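Local coordinates for foldase protein PrsA 2 (PDB 6VJ4) that catalyses cis-trans isomerisation of peptidyl-proline bonds and helps secreted proteins, among them the protective antigen, to fold after they have crossed the membrane, at residues I38-V44 with K84-M89. Numbering follows the deposited sequence.
Sequences ITKKYKV and KFKLSM
Residues 38-41 form the last turn of helix 28-41; beyond it the chain continues without helical geometry through 42-44 beside helix 76-95, to which 84-89 belong. Ile38, a branched residue suited to a buried face, points at that helix: CG1 lies 4.1 Å from Phe85 CE1 and 4.0 Å from CE of selenomethionine Met89, while Leu230 of helix 223-236 packs against it too. Thr39 turns its methyl to the neighbouring helix, CG2 4.0 Å from Phe85 CA, as its hydroxyl bonds back to the carbonyl of Gln35. Tyr42 N still closes the helix on Ile38 O (2.8 Å), but Tyr42 itself leaves helical geometry (phi/psi -106/84). Its CA comes within 5.2 Å of Ser88 CA, an approach that a small serine suits. Ser88 OG (chi1 m) sits 2.8 Å from Tyr42 O and 3.1 Å from Lys84 O, two acceptors competing for one proton. The Tyr42 side chain lies on Ala92 and Gln95, and its OH hydrogen-bonds Glu233. Val44, extended, sets CG1 4.0 Å from Leu87 CD1; a water bridges its O to Lys84 NZ, 2.8 Å from each. This is helix-helix packing at a helix C-terminus, in the part of PrsA where N-terminal and C-terminal helices meet.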
ATOM      1  N   ILE A  38       1.425  -2.644  10.801  1.00 55.17           N
ATOM      2  CA  ILE A  38       1.124  -2.853  12.251  1.00 52.25           C
ATOM      3  C   ILE A  38       2.395  -3.247  13.011  1.00 51.84           C
ATOM      4  O   ILE A  38       2.671  -2.617  14.053  1.00 50.01           O
ATOM      5  CB  ILE A  38       0.014  -3.908  12.419  1.00 52.75           C
ATOM      6  CG1 ILE A  38      -1.270  -3.469  11.715  1.00 55.38           C
ATOM      7  CG2 ILE A  38      -0.223  -4.234  13.886  1.00 52.22           C
ATOM      8  CD1 ILE A  38      -1.766  -2.101  12.132  1.00 57.54           C
ATOM      9  N   THR A  39       3.140  -4.233  12.501  1.00 52.00           N
ATOM     10  CA  THR A  39       4.351  -4.742  13.204  1.00 53.83           C
ATOM     11  C   THR A  39       5.436  -3.664  13.286  1.00 54.07           C
ATOM     12  O   THR A  39       6.254  -3.744  14.219  1.00 53.15           O
ATOM     13  CB  THR A  39       4.880  -6.019  12.537  1.00 56.16           C
ATOM     14  OG1 THR A  39       5.123  -5.736  11.159  1.00 55.15           O
ATOM     15  CG2 THR A  39       3.922  -7.181  12.666  1.00 55.08           C
ATOM     16  N   LYS A  40       5.459  -2.713  12.346  1.00 57.55           N
ATOM     17  CA  LYS A  40       6.495  -1.645  12.386  1.00 63.81           C
ATOM     18  C   LYS A  40       6.094  -0.578  13.414  1.00 60.84           C
ATOM     19  O   LYS A  40       6.989  -0.116  14.154  1.00 59.41           O
ATOM     20  CB  LYS A  40       6.689  -0.987  11.015  1.00 67.08           C
ATOM     21  CG  LYS A  40       7.790   0.067  10.965  1.00 77.04           C
ATOM     22  CD  LYS A  40       7.867   0.826   9.655  1.00 81.66           C
ATOM     23  CE  LYS A  40       9.001   1.830   9.619  1.00 87.68           C
ATOM     24  NZ  LYS A  40      10.324   1.167   9.683  1.00 94.19           N
ATOM     25  N   LYS A  41       4.812  -0.197  13.444  1.00 57.58           N
ATOM     26  CA  LYS A  41       4.345   0.880  14.362  1.00 58.08           C
ATOM     27  C   LYS A  41       4.218   0.361  15.800  1.00 55.93           C
ATOM     28  O   LYS A  41       4.609   1.098  16.729  1.00 56.53           O
ATOM     29  CB  LYS A  41       3.004   1.461  13.900  1.00 58.51           C
ATOM     30  CG  LYS A  41       2.488   2.591  14.781  1.00 62.16           C
ATOM     31  CD  LYS A  41       1.252   3.287  14.273  1.00 65.85           C
ATOM     32  CE  LYS A  41       0.811   4.395  15.208  1.00 70.45           C
ATOM     33  NZ  LYS A  41      -0.440   5.044  14.751  1.00 75.51           N
ATOM     34  N   TYR A  42       3.659  -0.838  15.974  1.00 53.41           N
ATOM     35  CA  TYR A  42       3.447  -1.421  17.325  1.00 51.84           C
ATOM     36  C   TYR A  42       4.475  -2.531  17.542  1.00 52.93           C
ATOM     37  O   TYR A  42       4.153  -3.720  17.359  1.00 50.31           O
ATOM     38  CB  TYR A  42       1.995  -1.875  17.449  1.00 49.69           C
ATOM     39  CG  TYR A  42       1.013  -0.760  17.202  1.00 52.03           C
ATOM     40  CD1 TYR A  42       0.709   0.148  18.204  1.00 51.54           C
ATOM     41  CD2 TYR A  42       0.428  -0.579  15.961  1.00 51.21           C
ATOM     42  CE1 TYR A  42      -0.173   1.192  17.986  1.00 53.00           C
ATOM     43  CE2 TYR A  42      -0.467   0.452  15.731  1.00 55.11           C
ATOM     44  CZ  TYR A  42      -0.768   1.344  16.748  1.00 53.59           C
ATOM     45  OH  TYR A  42      -1.645   2.371  16.548  1.00 57.90           O
ATOM     46  N   LYS A  43       5.663  -2.125  17.981  1.00 51.97           N
ATOM     47  CA  LYS A  43       6.830  -3.032  18.127  1.00 57.19           C
ATOM     48  C   LYS A  43       6.668  -3.982  19.314  1.00 57.51           C
ATOM     49  O   LYS A  43       6.266  -3.538  20.407  1.00 54.05           O
ATOM     50  CB  LYS A  43       8.120  -2.214  18.269  1.00 62.31           C
ATOM     51  CG  LYS A  43       8.586  -1.541  16.985  1.00 68.26           C
ATOM     52  CD  LYS A  43       9.838  -0.708  17.137  1.00 73.99           C
ATOM     53  CE  LYS A  43      10.448  -0.325  15.804  1.00 79.73           C
ATOM     54  NZ  LYS A  43       9.463   0.331  14.911  1.00 77.66           N
ATOM     55  N   VAL A  44       7.001  -5.248  19.066  1.00 53.66           N
ATOM     56  CA  VAL A  44       7.030  -6.340  20.079  1.00 54.75           C
ATOM     57  C   VAL A  44       8.406  -7.006  19.948  1.00 57.06           C
ATOM     58  O   VAL A  44       8.880  -7.141  18.801  1.00 55.86           O
ATOM     59  CB  VAL A  44       5.871  -7.327  19.861  1.00 56.13           C
ATOM     60  CG1 VAL A  44       5.946  -8.518  20.804  1.00 58.02           C
ATOM     61  CG2 VAL A  44       4.523  -6.629  19.978  1.00 55.50           C
ATOM     62  N   LYS A  84       3.776 -12.744  15.649  1.00 52.86           N
ATOM     63  CA  LYS A  84       4.315 -11.361  15.711  1.00 55.09           C
ATOM     64  C   LYS A  84       3.171 -10.390  15.388  1.00 54.48           C
ATOM     65  O   LYS A  84       3.025  -9.386  16.116  1.00 52.77           O
ATOM     66  CB  LYS A  84       5.507 -11.232  14.756  1.00 58.04           C
ATOM     67  CG  LYS A  84       6.166  -9.859  14.680  1.00 63.23           C
ATOM     68  CD  LYS A  84       7.379  -9.844  13.758  1.00 67.33           C
ATOM     69  CE  LYS A  84       7.931  -8.460  13.491  1.00 73.80           C
ATOM     70  NZ  LYS A  84       8.387  -7.790  14.734  1.00 76.68           N
ATOM     71  N   PHE A  85       2.356 -10.710  14.377  1.00 52.77           N
ATOM     72  CA  PHE A  85       1.219  -9.835  13.987  1.00 53.85           C
ATOM     73  C   PHE A  85       0.179  -9.776  15.116  1.00 55.23           C
ATOM     74  O   PHE A  85      -0.250  -8.654  15.481  1.00 51.74           O
ATOM     75  CB  PHE A  85       0.579 -10.319  12.684  1.00 56.00           C
ATOM     76  CG  PHE A  85      -0.647  -9.540  12.282  1.00 58.08           C
ATOM     77  CD1 PHE A  85      -0.532  -8.268  11.740  1.00 60.03           C
ATOM     78  CD2 PHE A  85      -1.917 -10.068  12.461  1.00 59.40           C
ATOM     79  CE1 PHE A  85      -1.660  -7.547  11.378  1.00 63.06           C
ATOM     80  CE2 PHE A  85      -3.044  -9.347  12.095  1.00 60.83           C
ATOM     81  CZ  PHE A  85      -2.914  -8.089  11.555  1.00 62.07           C
ATOM     82  N   LYS A  86      -0.210 -10.936  15.651  1.00 52.12           N
ATOM     83  CA  LYS A  86      -1.238 -10.988  16.729  1.00 55.75           C
ATOM     84  C   LYS A  86      -0.798 -10.117  17.914  1.00 54.28           C
ATOM     85  O   LYS A  86      -1.619  -9.301  18.390  1.00 51.38           O
ATOM     86  CB  LYS A  86      -1.467 -12.422  17.216  1.00 58.94           C
ATOM     87  CG  LYS A  86      -2.605 -12.564  18.221  1.00 66.22           C
ATOM     88  CD  LYS A  86      -2.599 -13.859  19.008  1.00 75.13           C
ATOM     89  CE  LYS A  86      -1.424 -13.964  19.959  1.00 78.83           C
ATOM     90  NZ  LYS A  86      -1.544 -15.141  20.852  1.00 85.37           N
ATOM     91  N   LEU A  87       0.444 -10.293  18.375  1.00 50.65           N
ATOM     92  CA  LEU A  87       0.958  -9.526  19.543  1.00 52.16           C
ATOM     93  C   LEU A  87       1.003  -8.032  19.206  1.00 52.10           C
ATOM     94  O   LEU A  87       0.654  -7.220  20.089  1.00 50.59           O
ATOM     95  CB  LEU A  87       2.341 -10.045  19.940  1.00 53.04           C
ATOM     96  CG  LEU A  87       2.372 -11.459  20.520  1.00 54.69           C
ATOM     97  CD1 LEU A  87       3.800 -11.898  20.800  1.00 55.94           C
ATOM     98  CD2 LEU A  87       1.530 -11.555  21.783  1.00 55.58           C
ATOM     99  N   SER A  88       1.430  -7.676  17.994  1.00 48.89           N
ATOM    100  CA  SER A  88       1.480  -6.239  17.611  1.00 50.24           C
ATOM    101  C   SER A  88       0.067  -5.660  17.545  1.00 50.61           C
ATOM    102  O   SER A  88      -0.158  -4.517  17.949  1.00 48.55           O
ATOM    103  CB  SER A  88       2.229  -6.046  16.326  1.00 50.59           C
ATOM    104  OG  SER A  88       3.596  -6.368  16.513  1.00 49.82           O
HETATM  105  N   MSE A  89      -0.882  -6.467  17.060  1.00 48.86           N
HETATM  106  CA  MSE A  89      -2.270  -6.046  16.967  1.00 53.57           C
HETATM  107  C   MSE A  89      -2.849  -5.870  18.370  1.00 51.09           C
HETATM  108  O   MSE A  89      -3.581  -4.914  18.621  1.00 51.14           O
HETATM  109  CB  MSE A  89      -3.079  -7.070  16.165  1.00 58.18           C
HETATM  110  CG  MSE A  89      -4.410  -6.559  15.677  1.00 67.61           C
HETATM  111 SE   MSE A  89      -4.171  -4.955  14.580  1.00 80.91          SE
HETATM  112  CE  MSE A  89      -4.636  -5.282  12.710  1.00 83.64           C
TER
HETATM  113  O   HOH W   1       9.695  -9.008  16.828  0.50 44.22           O